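Local coordinates for helix-turn-helix domain-containing protein (Shewanella amazonensis SB2B, PDB 3KE2) that is of unknown function but probably binds DNA through a winged helix-turn-helix domain, at residues Val64-Asp69 against Gly76-Arg81; Arg21-Ala26 against Ile60-Glu65; Lys41-Pro46 against Leu102-Ala107. All coordinates share one frame; numbering follows the deposited sequence. Where two conformers were deposited one is given.

Contact 2 lies nearest the centre of a small winged helix-turn-helix domain and touches both others, while contacts 1 and 3 sit on opposite sides of that centre, their nearest atoms about 10 Å apart. Contact 1 is the hairpin itself, and contact 2 fastens the entry to its first strand onto helix 14-31; their centres lie 12 Å apart and they share V64 and E65. They also meet where R81 N comes within 2.6 Å of E63 O, a probable hydrogen bond. Contact 3, centred 17 Å from contact 2, touches it through L102 and V104, which pack on Y24. A nitrate ion, probably from the crystallisation liquor, lies about 4 Å from the F66 side chain.

Contact 1. Residues Val64-Asp69 against Gly76-Arg81; sequences VEFVQD and GYYRIR
Two antiparallel strands, 64-67 and 77-80, are joined by reciprocal backbone bonds at the pairs E65-R79 and V67-Y77. The bond from E65 N to R79 O, 2.8 Å long, is almost straight (175°). Aromatic and aliphatic groups interlock on the face bearing V64, F66, Y78 and I80. With CG anti to its backbone N (chi1 -171°), F66 sets its edge on Y78: CD1 of F66 stands 3.7 Å above the centre of the Y78 ring, a T-shaped pair with planes at 67°. The far end of the F66 ring rests on G76, its CZ 3.4 Å from G76 CA, where only glycine leaves room. V64 CG2 fills in beside Y78 CD1, and both residues also touch I54 of helix 47-55. On the other face, V67 CB sits above the Y77 ring in a CH-pi contact, and V67 CG2 lies over the R79 guanidinium. Looser is the solvent side, where E65 forms long, weak salt bridges to two exposed arginines: OE1 of E65 to NE of R79 at 3.4 Å, and OE2 of E65 to NH1 of R81 at 3.6 Å. This hairpin after helix 47-55 corresponds to the wing of a winged helix-turn-helix domain.

Contact 2. Residues Arg21-Ala26 against Ile60-Glu65; sequences RKLYLA and IGIEVE
A chi1 of 65° places CG1 of I60 in the crowded position between backbone N and carbonyl carbon, and a near-extended chi2 of 166° then sends CD1 straight at helix 14-31. I62 reaches the same helix differently, with CG1 anti to the carbonyl carbon and chi2 at 179°. Both isoleucines therefore touch with their CD1 methyls. That of I60 meets CD1 of L23 at 3.6 Å, where the two side chains cross obliquely, and also comes within 4.0 Å of K22 CB, so the lysine contributes the aliphatic root of its chain while its NZ leaves to bond with S56 OG. I62 CD1 settles on A26 CB at 4.1 Å, with L23 CD1 a little farther off at 4.4 Å. Between the isoleucines, G61 supplies a positive phi, a conformation that glycine adopts easily, and both flanking side chains point to the helix. No hydrogen bond crosses the contact: the long isoleucine arms reach the helix, and the small A26 lets I62 come close. F57 and W83 extend the seam, and F19 and P85 of the second subunit pack on I60 and L23. Such burial of the first helix against the approach to the wing is part of the hydrophobic core of a winged helix domain, here reaching the subunit interface.

Contact 3. Residues Lys41-Pro46 against Leu102-Ala107; sequences KLTGMP and LGVDDA
Apolar packing centres on V104, whose two methyls divide the work. CG1, anti to the backbone N, lies 3.7 Å from T43 CA and near T43 CB. CG2 of V104 meets the terminal methyl CE of M45, a selenomethionine, at 3.6 Å; the M45 chain is extended beyond CG, which carries this methyl to the valine while its shaft passes R21 of helix 14-31. A branched residue suits a place where it must face two neighbours at once. The L42 and D106 side chains cross at about a right angle, L42 CD1 lying near D106 OD2. A107 CB comes to 3.1 Å from K41 O, a close approach that suits a small alanine.

Backbone contacts bridge the end of helix 36-43 to the start of helix 107-110. A107 N gives K41 O a weak, strongly bent hydrogen bond (3.4 Å, 120°). Better aligned is the CA-H...O contact from D106 CA to L42 O, 3.1 Å with 163° at the hydrogen. T43 O and D105 O, by contrast, approach to 3.1 Å as two acceptors with no bond between them.

Local turns shape both segments. T43 OG1 accepts from M45 N at 3.2 Å, an ST turn, and also bonds to L39 O; G44 then leaves the helix with positive phi. G103 closes helix 88-102 in a Schellman motif, and D106 OD1 caps helix 107-110 at V108 N.

The chemistry implies a modest join: carbonyl oxygens crowd together, a probably unfavourable meeting offset by one weak N-H bond and the CA-H...O contact, so cohesion rests mainly on the latter and the packing of V104.

Contact 1. Residues Val64-Asp69 against Gly76-Arg81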
loop_
_atom_site.group_PDB
_atom_site.type_symbol
_atom_site.label_atom_id
_atom_site.label_comp_id
_atom_site.label_asym_id
_atom_site.label_seq_id
_atom_site.Cartn_x
_atom_site.Cartn_y
_atom_site.Cartn_z
ATOM N N VAL A 64 0.574 12.939 4.974
ATOM C CA VAL A 64 1.777 13.725 4.933
ATOM C C VAL A 64 1.432 15.204 5.031
ATOM O O VAL A 64 0.443 15.660 4.456
ATOM C CB VAL A 64 2.588 13.475 3.627
ATOM C CG1 VAL A 64 1.741 13.661 2.402
ATOM C CG2 VAL A 64 3.725 14.405 3.548
ATOM N N GLU A 65 2.262 15.941 5.784
ATOM C CA GLU A 65 2.139 17.375 5.995
ATOM C C GLU A 65 3.377 18.058 5.503
ATOM O O GLU A 65 4.436 17.437 5.427
ATOM C CB GLU A 65 2.136 17.702 7.465
ATOM C CG GLU A 65 1.016 17.236 8.263
ATOM C CD GLU A 65 1.296 17.420 9.736
ATOM O OE1 GLU A 65 2.481 17.369 10.138
ATOM O OE2 GLU A 65 0.338 17.595 10.487
ATOM N N PHE A 66 3.263 19.359 5.250
ATOM C CA PHE A 66 4.399 20.167 4.869
ATOM C C PHE A 66 4.521 21.197 5.980
ATOM O O PHE A 66 3.590 21.942 6.260
ATOM C CB PHE A 66 4.196 20.799 3.524
ATOM C CG PHE A 66 5.406 21.462 2.998
ATOM C CD1 PHE A 66 6.445 20.715 2.501
ATOM C CD2 PHE A 66 5.502 22.845 2.955
ATOM C CE1 PHE A 66 7.577 21.344 2.007
ATOM C CE2 PHE A 66 6.611 23.460 2.446
ATOM C CZ PHE A 66 7.642 22.722 1.968
ATOM N N VAL A 67 5.683 21.222 6.618
ATOM C CA VAL A 67 5.911 22.066 7.783
ATOM C C VAL A 67 6.993 23.109 7.642
ATOM O O VAL A 67 8.027 22.834 7.108
ATOM C CB VAL A 67 6.343 21.151 8.949
ATOM C CG1 VAL A 67 6.524 21.953 10.237
ATOM C CG2 VAL A 67 5.341 20.019 9.134
ATOM N N GLN A 68 6.751 24.289 8.184
ATOM C CA GLN A 68 7.712 25.376 8.198
ATOM C C GLN A 68 7.910 25.895 9.594
ATOM O O GLN A 68 7.125 25.609 10.474
ATOM C CB GLN A 68 7.205 26.574 7.410
ATOM C CG GLN A 68 6.903 26.330 5.986
ATOM C CD GLN A 68 6.405 27.577 5.305
ATOM O OE1 GLN A 68 5.219 27.679 4.946
ATOM N NE2 GLN A 68 7.281 28.562 5.185
ATOM N N ASP A 69 8.965 26.691 9.770
ATOM C CA ASP A 69 9.235 27.405 11.023
ATOM C C ASP A 69 8.082 28.374 11.227
ATOM O O ASP A 69 7.401 28.761 10.272
ATOM C CB ASP A 69 10.548 28.208 10.951
ATOM C CG ASP A 69 10.611 29.111 9.681
ATOM O OD1 ASP A 69 10.354 28.556 8.552
ATOM O OD2 ASP A 69 10.902 30.352 9.770
ATOM N N GLY A 76 10.088 24.790 3.721
ATOM C CA GLY A 76 9.503 23.785 4.576
ATOM C C GLY A 76 10.049 22.404 4.302
ATOM O O GLY A 76 10.923 22.223 3.464
ATOM N N TYR A 77 9.511 21.426 5.008
ATOM C CA TYR A 77 9.904 20.054 4.811
ATOM C C TYR A 77 8.693 19.166 5.030
ATOM O O TYR A 77 7.770 19.532 5.723
ATOM C CB TYR A 77 11.044 19.680 5.747
ATOM C CG TYR A 77 10.700 19.712 7.214
ATOM C CD1 TYR A 77 10.844 20.879 7.970
ATOM C CD2 TYR A 77 10.242 18.570 7.852
ATOM C CE1 TYR A 77 10.511 20.900 9.334
ATOM C CE2 TYR A 77 9.918 18.575 9.201
ATOM C CZ TYR A 77 10.060 19.737 9.938
ATOM O OH TYR A 77 9.743 19.699 11.275
ATOM N N TYR A 78 8.677 18.017 4.392
ATOM C CA TYR A 78 7.577 17.103 4.549
ATOM C C TYR A 78 7.732 16.263 5.809
ATOM O O TYR A 78 8.831 15.939 6.227
ATOM C CB TYR A 78 7.489 16.174 3.341
ATOM C CG TYR A 78 7.079 16.826 2.030
ATOM C CD1 TYR A 78 5.736 17.015 1.718
ATOM C CD2 TYR A 78 8.030 17.209 1.072
ATOM C CE1 TYR A 78 5.353 17.581 0.502
ATOM C CE2 TYR A 78 7.643 17.798 -0.164
ATOM C CZ TYR A 78 6.302 17.969 -0.431
ATOM O OH TYR A 78 5.885 18.542 -1.625
ATOM N N ARG A 79 6.607 15.930 6.412
ATOM C CA ARG A 79 6.564 15.077 7.579
ATOM C C ARG A 79 5.392 14.116 7.467
ATOM O O ARG A 79 4.315 14.502 7.002
ATOM C CB ARG A 79 6.412 15.876 8.860
ATOM C CG ARG A 79 6.246 14.997 10.090
ATOM C CD ARG A 79 6.520 15.770 11.349
ATOM N NE ARG A 79 5.612 16.897 11.444
ATOM C CZ ARG A 79 5.839 18.018 12.141
ATOM N NH1 ARG A 79 6.981 18.239 12.799
ATOM N NH2 ARG A 79 4.918 18.956 12.129
ATOM N N ILE A 80 5.593 12.881 7.918
ATOM C CA ILE A 80 4.556 11.883 7.900
ATOM C C ILE A 80 3.741 12.060 9.164
ATOM O O ILE A 80 4.272 11.880 10.272
ATOM C CB ILE A 80 5.159 10.467 7.851
ATOM C CG1 ILE A 80 6.076 10.327 6.623
ATOM C CG2 ILE A 80 4.080 9.423 7.843
ATOM C CD1 ILE A 80 5.434 10.641 5.344
ATOM N N ARG A 81 2.467 12.455 9.011
ATOM C CA ARG A 81 1.561 12.641 10.159
ATOM C C ARG A 81 1.215 11.277 10.699
ATOM O O ARG A 81 1.223 11.061 11.907
ATOM C CB ARG A 81 0.283 13.400 9.786
ATOM C CG ARG A 81 -0.743 13.506 10.945
ATOM C CD ARG A 81 -2.027 14.274 10.563
ATOM N NE ARG A 81 -3.003 14.284 11.659
ATOM C CZ ARG A 81 -3.113 15.252 12.563
ATOM N NH1 ARG A 81 -2.320 16.309 12.506
ATOM N NH2 ARG A 81 -4.018 15.160 13.520
#

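Contact 2. Residues Arg21-Ala26 against Ile60-Glu65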
loop_
_atom_site.group_PDB
_atom_site.type_symbol
_atom_site.label_atom_id
_atom_site.label_comp_id
_atom_site.label_asym_id
_atom_site.label_seq_id
_atom_site.Cartn_x
_atom_site.Cartn_y
_atom_site.Cartn_z
ATOM N N ARG A 21 7.142 3.168 -4.843
ATOM C CA ARG A 21 7.642 4.526 -4.979
ATOM C C ARG A 21 7.127 5.341 -3.819
ATOM O O ARG A 21 7.854 6.114 -3.198
ATOM C CB ARG A 21 7.175 5.152 -6.310
ATOM C CG ARG A 21 7.655 6.615 -6.570
ATOM C CD ARG A 21 7.182 7.194 -7.942
ATOM N NE ARG A 21 7.518 6.333 -9.082
ATOM C CZ ARG A 21 6.627 5.643 -9.788
ATOM N NH1 ARG A 21 5.343 5.776 -9.514
ATOM N NH2 ARG A 21 7.009 4.874 -10.798
ATOM N N LYS A 22 5.840 5.162 -3.515
ATOM C CA LYS A 22 5.245 5.928 -2.427
ATOM C C LYS A 22 5.877 5.493 -1.124
ATOM O O LYS A 22 6.190 6.338 -0.298
ATOM C CB LYS A 22 3.709 5.796 -2.371
ATOM C CG LYS A 22 2.978 6.056 -3.721
ATOM C CD LYS A 22 1.433 5.935 -3.599
ATOM C CE LYS A 22 0.737 5.458 -4.925
ATOM N NZ LYS A 22 1.014 6.272 -6.130
ATOM N N LEU A 23 6.102 4.195 -0.931
ATOM C CA LEU A 23 6.712 3.742 0.337
ATOM C C LEU A 23 8.138 4.202 0.503
ATOM O O LEU A 23 8.588 4.476 1.627
ATOM C CB LEU A 23 6.659 2.221 0.495
ATOM C CG LEU A 23 5.454 1.588 1.178
ATOM C CD1 LEU A 23 4.170 2.221 0.801
ATOM C CD2 LEU A 23 5.466 0.094 0.828
ATOM N N TYR A 24 8.849 4.277 -0.621
ATOM C CA TYR A 24 10.252 4.686 -0.619
ATOM C C TYR A 24 10.357 6.159 -0.268
ATOM O O TYR A 24 11.208 6.559 0.561
ATOM C CB TYR A 24 10.920 4.405 -1.968
ATOM C CG TYR A 24 12.396 4.691 -1.953
ATOM C CD1 TYR A 24 13.279 3.863 -1.274
ATOM C CD2 TYR A 24 12.916 5.772 -2.620
ATOM C CE1 TYR A 24 14.660 4.129 -1.249
ATOM C CE2 TYR A 24 14.279 6.044 -2.602
ATOM C CZ TYR A 24 15.146 5.221 -1.914
ATOM O OH TYR A 24 16.504 5.506 -1.919
ATOM N N LEU A 25 9.511 6.975 -0.894
ATOM C CA LEU A 25 9.526 8.406 -0.587
ATOM C C LEU A 25 9.209 8.606 0.899
ATOM O O LEU A 25 9.923 9.311 1.623
ATOM C CB LEU A 25 8.544 9.167 -1.452
ATOM C CG LEU A 25 8.948 9.348 -2.883
ATOM C CD1 LEU A 25 7.901 10.178 -3.587
ATOM C CD2 LEU A 25 10.276 10.036 -2.888
ATOM N N ALA A 26 8.166 7.929 1.352
ATOM C CA ALA A 26 7.755 8.044 2.722
ATOM C C ALA A 26 8.904 7.674 3.646
ATOM O O ALA A 26 9.076 8.289 4.688
ATOM C CB ALA A 26 6.545 7.154 2.979
ATOM N N ILE A 60 -3.232 5.471 -0.062
ATOM C CA ILE A 60 -2.828 4.280 0.678
ATOM C C ILE A 60 -2.786 4.528 2.184
ATOM O O ILE A 60 -2.197 3.756 2.921
ATOM C CB ILE A 60 -1.475 3.710 0.138
ATOM C CG1 ILE A 60 -0.291 4.664 0.354
ATOM C CG2 ILE A 60 -1.644 3.354 -1.369
ATOM C CD1 ILE A 60 1.117 3.997 0.158
ATOM N N GLY A 61 -3.422 5.605 2.639
ATOM C CA GLY A 61 -3.498 5.920 4.083
ATOM C C GLY A 61 -2.328 6.599 4.782
ATOM O O GLY A 61 -2.280 6.628 6.009
ATOM N N ILE A 62 -1.365 7.095 4.015
ATOM C CA ILE A 62 -0.221 7.809 4.585
ATOM C C ILE A 62 -0.583 9.294 4.547
ATOM O O ILE A 62 -0.803 9.866 3.461
ATOM C CB ILE A 62 1.090 7.553 3.829
ATOM C CG1 ILE A 62 1.435 6.061 3.844
ATOM C CG2 ILE A 62 2.213 8.323 4.449
ATOM C CD1 ILE A 62 2.731 5.671 3.084
ATOM N N GLU A 63 -0.703 9.907 5.725
ATOM C CA GLU A 63 -1.011 11.328 5.813
ATOM C C GLU A 63 0.308 12.065 5.939
ATOM O O GLU A 63 1.069 11.822 6.880
ATOM C CB GLU A 63 -1.903 11.610 7.001
ATOM C CG GLU A 63 -3.222 10.792 6.946
ATOM C CD GLU A 63 -4.081 10.911 8.211
ATOM O OE1 GLU A 63 -3.672 11.647 9.164
ATOM O OE2 GLU A 63 -5.161 10.251 8.239
ATOM N N VAL A 64 0.574 12.939 4.974
ATOM C CA VAL A 64 1.777 13.725 4.933
ATOM C C VAL A 64 1.432 15.204 5.031
ATOM O O VAL A 64 0.443 15.660 4.456
ATOM C CB VAL A 64 2.588 13.475 3.627
ATOM C CG1 VAL A 64 1.741 13.661 2.402
ATOM C CG2 VAL A 64 3.725 14.405 3.548
ATOM N N GLU A 65 2.262 15.941 5.784
ATOM C CA GLU A 65 2.139 17.375 5.995
ATOM C C GLU A 65 3.377 18.058 5.503
ATOM O O GLU A 65 4.436 17.437 5.427
ATOM C CB GLU A 65 2.136 17.702 7.465
ATOM C CG GLU A 65 1.016 17.236 8.263
ATOM C CD GLU A 65 1.296 17.420 9.736
ATOM O OE1 GLU A 65 2.481 17.369 10.138
ATOM O OE2 GLU A 65 0.338 17.595 10.487
#

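Contact 3. Residues Lys41-Pro46 against Leu102-Ala107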
loop_
_atom_site.group_PDB
_atom_site.type_symbol
_atom_site.label_atom_id
_atom_site.label_comp_id
_atom_site.label_asym_id
_atom_site.label_seq_id
_atom_site.Cartn_x
_atom_site.Cartn_y
_atom_site.Cartn_z
ATOM N N LYS A 41 17.101 16.113 -6.122
ATOM C CA LYS A 41 18.560 15.981 -6.239
ATOM C C LYS A 41 19.068 14.629 -5.751
ATOM O O LYS A 41 20.043 14.098 -6.304
ATOM C CB LYS A 41 19.251 17.072 -5.467
ATOM C CG LYS A 41 19.003 18.446 -6.004
ATOM C CD LYS A 41 19.613 19.473 -5.064
ATOM C CE LYS A 41 19.592 20.885 -5.632
ATOM N NZ LYS A 41 20.175 21.852 -4.645
ATOM N N LEU A 42 18.408 14.084 -4.729
ATOM C CA LEU A 42 18.775 12.785 -4.168
ATOM C C LEU A 42 18.311 11.595 -4.975
ATOM O O LEU A 42 19.039 10.620 -5.095
ATOM C CB LEU A 42 18.179 12.605 -2.758
ATOM C CG LEU A 42 18.344 11.210 -2.122
ATOM C CD1 LEU A 42 19.833 10.819 -1.958
ATOM C CD2 LEU A 42 17.622 11.164 -0.804
ATOM N N THR A 43 17.095 11.642 -5.491
ATOM C CA THR A 43 16.546 10.474 -6.178
ATOM C C THR A 43 16.578 10.553 -7.674
ATOM O O THR A 43 16.475 9.525 -8.326
ATOM C CB THR A 43 15.059 10.253 -5.808
ATOM O OG1 THR A 43 14.261 11.290 -6.390
ATOM C CG2 THR A 43 14.870 10.231 -4.294
ATOM N N GLY A 44 16.685 11.755 -8.232
ATOM C CA GLY A 44 16.685 11.893 -9.674
ATOM C C GLY A 44 15.280 11.985 -10.275
ATOM O O GLY A 44 15.145 12.404 -11.423
HETATM N N MSE A 45 14.223 11.602 -9.543
HETATM C CA MSE A 45 12.845 11.698 -10.042
HETATM C C MSE A 45 12.539 13.188 -10.319
HETATM O O MSE A 45 12.898 14.042 -9.512
HETATM C CB MSE A 45 11.822 11.129 -9.024
HETATM C CG MSE A 45 12.095 9.708 -8.461
HETATM SE SE MSE A 45 10.769 9.012 -7.125
HETATM C CE MSE A 45 11.805 7.508 -6.381
ATOM N N PRO A 46 11.871 13.509 -11.447
ATOM C CA PRO A 46 11.577 14.932 -11.665
ATOM C C PRO A 46 10.486 15.409 -10.726
ATOM O O PRO A 46 9.741 14.585 -10.159
ATOM C CB PRO A 46 11.097 14.976 -13.117
ATOM C CG PRO A 46 10.433 13.661 -13.317
ATOM C CD PRO A 46 11.209 12.659 -12.459
ATOM N N LEU A 102 13.248 0.609 -8.412
ATOM C CA LEU A 102 12.756 1.949 -8.799
ATOM C C LEU A 102 13.725 2.724 -9.683
ATOM O O LEU A 102 13.342 3.741 -10.270
ATOM C CB LEU A 102 12.425 2.793 -7.553
ATOM C CG LEU A 102 11.153 2.475 -6.742
ATOM C CD1 LEU A 102 11.201 3.120 -5.354
ATOM C CD2 LEU A 102 9.886 2.900 -7.504
ATOM N N GLY A 103 14.970 2.249 -9.763
ATOM C CA GLY A 103 16.019 2.898 -10.554
ATOM C C GLY A 103 16.508 4.214 -9.946
ATOM O O GLY A 103 16.906 5.139 -10.670
ATOM N N VAL A 104 16.497 4.304 -8.614
ATOM C CA VAL A 104 16.916 5.536 -7.952
ATOM C C VAL A 104 18.438 5.717 -8.023
ATOM O O VAL A 104 19.230 4.867 -7.574
ATOM C CB VAL A 104 16.407 5.618 -6.499
ATOM C CG1 VAL A 104 16.974 6.843 -5.800
ATOM C CG2 VAL A 104 14.896 5.674 -6.490
ATOM N N ASP A 105 18.801 6.852 -8.616
ATOM C CA ASP A 105 20.158 7.279 -8.820
ATOM C C ASP A 105 20.386 8.560 -8.002
ATOM O O ASP A 105 19.611 9.516 -8.183
ATOM C CB ASP A 105 20.368 7.570 -10.332
ATOM C CG ASP A 105 21.843 7.871 -10.717
ATOM O OD1 ASP A 105 22.687 6.986 -10.481
ATOM O OD2 ASP A 105 22.145 8.947 -11.319
ATOM N N ASP A 106 21.377 8.580 -7.082
ATOM C CA ASP A 106 21.744 9.829 -6.355
ATOM C C ASP A 106 22.382 10.675 -7.429
ATOM O O ASP A 106 23.528 10.448 -7.813
ATOM C CB ASP A 106 22.683 9.608 -5.160
ATOM C CG ASP A 106 23.152 10.943 -4.483
ATOM O OD1 ASP A 106 23.055 12.037 -5.086
ATOM O OD2 ASP A 106 23.653 10.889 -3.338
ATOM N N ALA A 107 21.608 11.624 -7.942
ATOM C CA ALA A 107 22.033 12.491 -9.044
ATOM C C ALA A 107 23.485 13.024 -8.961
ATOM O O ALA A 107 24.165 13.128 -9.983
ATOM C CB ALA A 107 21.014 13.662 -9.188
#